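Local coordinates for protein manganese lipoxygenase (Gaeumannomyces graminis, PDB 5FX8) that oxygenates linoleic and alpha-linolenic acids at a catalytic manganese centre, giving 11S- and 13R-hydroperoxy fatty acids, at residues K208-L212 against D387-R391. Numbering follows the deposited sequence.
Sequences KGGRL and DSGPR
Pro390 pushes its ring against Arg211, Gly209 and Gly210, and this is the tightly packed part of the contact. Its CG sits over the centre of one face of the Arg211 guanidinium, 3.7 Å from NH1 of that residue, an aliphatic carbon set above a planar cation. The two side chains cross at about a right angle. Arg211 CG, 3.8 Å from Pro390 CD, is set beside the backbone N by chi1; the bend at chi3 (87°) then turns the guanidinium to present a face to Pro390 CG. Arg211 NE is held by Leu240 O of strand 235-241, which probably limits the rotation of the group. Next along the ring, Pro390 CD lies 3.4 Å from Gly209 O and 3.5 Å from Gly210 O, a carbon set close to two carbonyl oxygens.

Helix 203-208 ends here in a Schellman motif: Gly210, with positive phi, is its C' residue, and Arg211 N and Gly210 N bond back to Leu206 O and His207 O. The chain then turns into strand 212-216 of the five-stranded antiparallel sheet, and the loop between helices 374-380 and 396-420 packs against this corner at the protein surface. Gly210 and Gly389 come within 3.8 Å of each other, CA to CA, a closeness their lack of side chains permits. Gly210 CA points a hydrogen at Ser388 O over 3.3 Å, with an angle at H of 147°. Arg178 clamps both loops through bonds to Gly210 O and Pro390 O.

Toward Lys208 and Ser388 the packing gives way to solvent. A water there donates to Lys208 O and Ser388 O, bridging two carbonyls that do not touch each other, while the Ser388 side chain touches His180 and Pro181.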
loop_
_atom_site.group_PDB
_atom_site.type_symbol
_atom_site.label_atom_id
_atom_site.label_comp_id
_atom_site.label_asym_id
_atom_site.label_seq_id
_atom_site.Cartn_x
_atom_site.Cartn_y
_atom_site.Cartn_z
ATOM N N LYS A 208 -4.774 -15.875 36.731
ATOM C CA LYS A 208 -3.615 -16.098 37.578
ATOM C C LYS A 208 -2.541 -16.853 36.820
ATOM O O LYS A 208 -1.349 -16.704 37.106
ATOM C CB LYS A 208 -4.040 -16.858 38.834
ATOM C CG LYS A 208 -3.162 -16.663 40.051
ATOM C CD LYS A 208 -2.192 -17.825 40.240
ATOM C CE LYS A 208 -1.359 -17.703 41.531
ATOM N NZ LYS A 208 -0.339 -18.785 41.676
ATOM N N GLY A 209 -2.943 -17.650 35.850
ATOM C CA GLY A 209 -1.992 -18.412 35.094
ATOM C C GLY A 209 -1.373 -17.679 33.942
ATOM O O GLY A 209 -0.626 -18.287 33.184
ATOM N N GLY A 210 -1.652 -16.390 33.786
ATOM C CA GLY A 210 -1.130 -15.635 32.666
ATOM C C GLY A 210 -1.586 -16.136 31.319
ATOM O O GLY A 210 -0.844 -16.020 30.354
ATOM N N ARG A 211 -2.790 -16.703 31.230
ATOM C CA ARG A 211 -3.333 -17.241 29.991
ATOM C C ARG A 211 -4.471 -16.400 29.410
ATOM O O ARG A 211 -5.069 -16.821 28.429
ATOM C CB ARG A 211 -3.818 -18.675 30.208
ATOM C CG ARG A 211 -2.822 -19.542 30.913
ATOM C CD ARG A 211 -3.263 -20.972 31.066
ATOM N NE ARG A 211 -2.933 -21.798 29.914
ATOM C CZ ARG A 211 -1.924 -22.661 29.848
ATOM N NH1 ARG A 211 -1.110 -22.833 30.863
ATOM N NH2 ARG A 211 -1.732 -23.363 28.755
ATOM N N LEU A 212 -4.778 -15.230 29.976
ATOM C CA LEU A 212 -5.820 -14.342 29.467
ATOM C C LEU A 212 -5.215 -13.145 28.743
ATOM O O LEU A 212 -4.285 -12.516 29.246
ATOM C CB LEU A 212 -6.726 -13.834 30.587
ATOM C CG LEU A 212 -7.874 -14.687 31.111
ATOM C CD1 LEU A 212 -8.746 -13.814 31.930
ATOM C CD2 LEU A 212 -8.680 -15.325 30.023
ATOM N N ASP A 387 6.016 -15.016 29.921
ATOM C CA ASP A 387 5.923 -13.709 30.571
ATOM C C ASP A 387 4.756 -13.748 31.545
ATOM O O ASP A 387 3.601 -13.546 31.159
ATOM C CB ASP A 387 5.737 -12.606 29.534
ATOM C CG ASP A 387 6.033 -11.222 30.082
ATOM O OD1 ASP A 387 5.609 -10.915 31.217
ATOM O OD2 ASP A 387 6.686 -10.435 29.368
ATOM N N SER A 388 5.063 -14.033 32.807
ATOM C CA SER A 388 4.049 -14.239 33.838
ATOM C C SER A 388 2.952 -15.193 33.367
ATOM O O SER A 388 1.859 -15.216 33.926
ATOM C CB SER A 388 3.474 -12.901 34.291
ATOM O OG SER A 388 4.534 -12.007 34.601
ATOM N N GLY A 389 3.257 -15.993 32.341
ATOM C CA GLY A 389 2.349 -16.957 31.768
ATOM C C GLY A 389 3.039 -17.818 30.728
ATOM O O GLY A 389 4.242 -17.715 30.517
ATOM N N PRO A 390 2.301 -18.686 30.058
ATOM C CA PRO A 390 2.911 -19.564 29.064
ATOM C C PRO A 390 3.214 -18.850 27.759
ATOM O O PRO A 390 2.828 -17.714 27.519
ATOM C CB PRO A 390 1.854 -20.644 28.849
ATOM C CG PRO A 390 0.630 -20.004 29.148
ATOM C CD PRO A 390 0.894 -19.033 30.266
ATOM N N ARG A 391 3.904 -19.575 26.902
ATOM C CA ARG A 391 4.426 -19.041 25.658
ATOM C C ARG A 391 3.384 -19.274 24.581
ATOM O O ARG A 391 2.810 -20.358 24.503
ATOM C CB ARG A 391 5.749 -19.736 25.323
ATOM C CG ARG A 391 6.565 -19.173 24.178
ATOM C CD ARG A 391 7.831 -20.008 23.874
ATOM N NE ARG A 391 9.024 -19.182 23.994
ATOM C CZ ARG A 391 9.880 -19.301 24.991
ATOM N NH1 ARG A 391 9.667 -20.248 25.887
ATOM N NH2 ARG A 391 10.937 -18.504 25.098
HETATM O O HOH W 1 1.657 -16.743 35.956
#